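Local coordinates for protein hydrazine synthase subunit alpha (Candidatus Kuenenia stuttgartiensis, PDB 5C2V) that condenses hydroxylamine with ammonia to hydrazine at a heme c site, the second half-reaction of the hydrazine synthase complex of anammox bacteria, at residues P271-C276 with I298-S303. Sequence-based numbering, arbitrary orientation.
Sequences PIYGNC and IVYVES. With ZN (zinc ion), chain B; HEC (heme c), chain C.
Two neighbouring blades of the six-bladed beta-propeller meet where I272 and Y273 face I298 and Y300. Strand 270-273 is the outermost strand of one four-stranded antiparallel sheet, and strand 297-303 is an inner strand of the next; the two are not paired, CA of Y273 lying 9.8 Å from CA of I298, and side chains make the contact. I272 and Y273 both pair with I259, a classic beta bulge, which lets consecutive side chains turn toward the neighbouring blade. Isoleucines fill this buried seam with methyls and bring no polar side-chain atom needing a partner: CG2 of I272 meets CD1 of I298 at 3.8 Å. I272 places that methyl anti to its backbone N, while the extended chain of I298 (chi2 177°) carries CD1 across to it. Beside them the tyrosines meet more loosely, CE2 of Y273 lying 4.2 Å from OH of Y300, which approaches the ring obliquely. The buried Y273 hydroxyl is hydrogen-bonded to OD1 of N323 and backbone N of I280.

P271, still on the strand, lays its puckered ring against the heme propionate, CG 3.5 Å from CBA. Past Y273 the chain leaves the sheet at G274, where, at phi 106°, a CB would jam against the carbonyl O of Y273. The side-chain amide of N275 donates from ND2 to O2A of that propionate (3.0 Å) along a bent path, 137° at the hydrogen. O2A also binds zinc, so metal and amide together grip one carboxylate oxygen. Cysteine sulfur is a common zinc ligand: C276 joins H560, the propionate and a water, its SG 2.3 Å from the zinc ion.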
loop_
_atom_site.group_PDB
_atom_site.type_symbol
_atom_site.label_atom_id
_atom_site.label_comp_id
_atom_site.label_asym_id
_atom_site.label_seq_id
_atom_site.Cartn_x
_atom_site.Cartn_y
_atom_site.Cartn_z
ATOM N N PRO D 271 -19.964 7.846 -4.939
ATOM C CA PRO D 271 -19.354 6.874 -4.025
ATOM C C PRO D 271 -19.806 7.053 -2.581
ATOM O O PRO D 271 -20.109 8.171 -2.164
ATOM C CB PRO D 271 -17.860 7.168 -4.157
ATOM C CG PRO D 271 -17.809 8.615 -4.495
ATOM C CD PRO D 271 -18.988 8.850 -5.399
ATOM N N ILE D 272 -19.844 5.958 -1.830
ATOM C CA ILE D 272 -20.158 6.018 -0.408
ATOM C C ILE D 272 -18.928 5.638 0.409
ATOM O O ILE D 272 -18.420 6.452 1.178
ATOM C CB ILE D 272 -21.343 5.105 -0.039
ATOM C CG1 ILE D 272 -22.627 5.615 -0.695
ATOM C CG2 ILE D 272 -21.518 5.038 1.469
ATOM C CD1 ILE D 272 -23.037 7.002 -0.242
ATOM N N TYR D 273 -18.453 4.404 0.258
ATOM C CA TYR D 273 -17.243 3.994 0.970
ATOM C C TYR D 273 -16.431 2.928 0.235
ATOM O O TYR D 273 -16.990 2.036 -0.401
ATOM C CB TYR D 273 -17.607 3.487 2.368
ATOM C CG TYR D 273 -16.422 3.338 3.296
ATOM C CD1 TYR D 273 -15.838 4.450 3.891
ATOM C CD2 TYR D 273 -15.888 2.087 3.581
ATOM C CE1 TYR D 273 -14.755 4.321 4.742
ATOM C CE2 TYR D 273 -14.805 1.949 4.430
ATOM C CZ TYR D 273 -14.243 3.069 5.007
ATOM O OH TYR D 273 -13.166 2.936 5.853
ATOM N N GLY D 274 -15.107 3.030 0.334
ATOM C CA GLY D 274 -14.222 1.972 -0.127
ATOM C C GLY D 274 -13.446 2.179 -1.418
ATOM O O GLY D 274 -12.629 1.331 -1.779
ATOM N N ASN D 275 -13.695 3.274 -2.131
ATOM C CA ASN D 275 -13.017 3.496 -3.410
ATOM C C ASN D 275 -11.793 4.415 -3.368
ATOM O O ASN D 275 -11.087 4.551 -4.367
ATOM C CB ASN D 275 -14.013 4.059 -4.426
ATOM C CG ASN D 275 -13.514 3.952 -5.854
ATOM O OD1 ASN D 275 -13.416 2.858 -6.408
ATOM N ND2 ASN D 275 -13.191 5.091 -6.457
ATOM N N CYS D 276 -11.519 5.024 -2.220
ATOM C CA CYS D 276 -10.516 6.087 -2.176
ATOM C C CYS D 276 -9.326 5.772 -1.270
ATOM O O CYS D 276 -9.434 4.975 -0.336
ATOM C CB CYS D 276 -11.170 7.401 -1.737
ATOM S SG CYS D 276 -12.345 8.101 -2.937
ATOM N N ILE D 298 -24.643 1.040 7.484
ATOM C CA ILE D 298 -24.485 0.201 6.311
ATOM C C ILE D 298 -23.693 -1.020 6.739
ATOM O O ILE D 298 -22.539 -0.907 7.155
ATOM C CB ILE D 298 -23.752 0.922 5.162
ATOM C CG1 ILE D 298 -24.469 2.221 4.791
ATOM C CG2 ILE D 298 -23.631 0.007 3.951
ATOM C CD1 ILE D 298 -23.756 3.023 3.722
ATOM N N VAL D 299 -24.323 -2.183 6.629
ATOM C CA VAL D 299 -23.706 -3.441 7.020
ATOM C C VAL D 299 -23.488 -4.283 5.779
ATOM O O VAL D 299 -24.427 -4.552 5.030
ATOM C CB VAL D 299 -24.568 -4.215 8.035
ATOM C CG1 VAL D 299 -23.976 -5.593 8.295
ATOM C CG2 VAL D 299 -24.700 -3.431 9.330
ATOM N N TYR D 300 -22.247 -4.693 5.554
ATOM C CA TYR D 300 -21.910 -5.388 4.325
ATOM C C TYR D 300 -20.948 -6.543 4.548
ATOM O O TYR D 300 -20.263 -6.622 5.572
ATOM C CB TYR D 300 -21.319 -4.405 3.310
ATOM C CG TYR D 300 -20.038 -3.729 3.755
ATOM C CD1 TYR D 300 -20.064 -2.666 4.650
ATOM C CD2 TYR D 300 -18.807 -4.138 3.261
ATOM C CE1 TYR D 300 -18.898 -2.040 5.051
ATOM C CE2 TYR D 300 -17.635 -3.517 3.656
ATOM C CZ TYR D 300 -17.687 -2.469 4.551
ATOM O OH TYR D 300 -16.525 -1.849 4.948
ATOM N N VAL D 301 -20.912 -7.438 3.569
ATOM C CA VAL D 301 -19.993 -8.561 3.584
ATOM C C VAL D 301 -18.650 -8.120 3.032
ATOM O O VAL D 301 -18.545 -7.692 1.874
ATOM C CB VAL D 301 -20.524 -9.747 2.757
ATOM C CG1 VAL D 301 -19.431 -10.786 2.553
ATOM C CG2 VAL D 301 -21.740 -10.361 3.429
ATOM N N GLU D 302 -17.631 -8.216 3.879
ATOM C CA GLU D 302 -16.269 -7.912 3.481
ATOM C C GLU D 302 -15.523 -9.220 3.262
ATOM O O GLU D 302 -15.181 -9.924 4.214
ATOM C CB GLU D 302 -15.578 -7.057 4.544
ATOM C CG GLU D 302 -14.328 -6.340 4.068
ATOM C CD GLU D 302 -13.682 -5.521 5.168
ATOM O OE1 GLU D 302 -13.825 -4.280 5.155
ATOM O OE2 GLU D 302 -13.031 -6.121 6.049
ATOM N N SER D 303 -15.279 -9.537 1.998
ATOM C CA SER D 303 -14.619 -10.775 1.618
ATOM C C SER D 303 -13.119 -10.576 1.485
ATOM O O SER D 303 -12.669 -9.568 0.933
ATOM C CB SER D 303 -15.198 -11.309 0.307
ATOM O OG SER D 303 -14.958 -10.413 -0.762
HETATM ZN ZN ZN B . -11.750 8.687 -5.063
HETATM FE FE HEC C . -13.889 12.457 -10.745
HETATM C CHA HEC C . -12.981 9.512 -9.189
HETATM C CHB HEC C . -17.176 11.495 -10.611
HETATM C CHC HEC C . -14.781 15.195 -12.651
HETATM C CHD HEC C . -10.589 13.327 -11.086
HETATM N NA HEC C . -14.888 10.816 -10.030
HETATM C C1A HEC C . -14.321 9.708 -9.432
HETATM C C2A HEC C . -15.381 8.783 -9.098
HETATM C C3A HEC C . -16.539 9.323 -9.490
HETATM C C4A HEC C . -16.254 10.615 -10.085
HETATM C CMA HEC C . -17.939 8.690 -9.337
HETATM C CAA HEC C . -15.188 7.411 -8.415
HETATM C CBA HEC C . -15.478 7.525 -6.922
HETATM C CGA HEC C . -14.434 8.370 -6.235
HETATM O O1A HEC C . -14.815 9.293 -5.470
HETATM O O2A HEC C . -13.220 8.126 -6.452
HETATM N NB HEC C . -15.651 13.145 -11.616
HETATM C C1B HEC C . -16.893 12.718 -11.178
HETATM C C2B HEC C . -17.839 13.790 -11.414
HETATM C C3B HEC C . -17.188 14.808 -11.981
HETATM C C4B HEC C . -15.795 14.427 -12.118
HETATM C CMB HEC C . -19.345 13.756 -11.081
HETATM C CAB HEC C . -17.826 16.154 -12.395
HETATM C CBB HEC C . -17.787 16.301 -13.933
HETATM N NC HEC C . -12.877 14.013 -11.651
HETATM C C1C HEC C . -13.432 14.975 -12.475
HETATM C C2C HEC C . -12.354 15.769 -13.027
HETATM C C3C HEC C . -11.203 15.187 -12.683
HETATM C C4C HEC C . -11.503 14.113 -11.754
HETATM C CMC HEC C . -12.514 16.863 -14.106
HETATM C CAC HEC C . -9.795 15.666 -13.102
HETATM C CBC HEC C . -9.137 14.599 -14.003
HETATM N ND HEC C . -12.069 11.554 -10.228
HETATM C C1D HEC C . -10.823 12.130 -10.453
HETATM C C2D HEC C . -9.797 11.268 -9.915
HETATM C C3D HEC C . -10.549 10.075 -9.316
HETATM C C4D HEC C . -11.947 10.339 -9.563
HETATM C CMD HEC C . -8.272 11.513 -9.937
HETATM C CAD HEC C . -9.954 8.840 -8.609
HETATM C CBD HEC C . -9.149 8.037 -9.623
HETATM C CGD HEC C . -8.532 6.845 -8.947
HETATM O O1D HEC C . -7.676 6.184 -9.587
HETATM O O2D HEC C . -8.886 6.562 -7.772
HETATM O O HOH W 1 -9.982 7.658 -5.544
#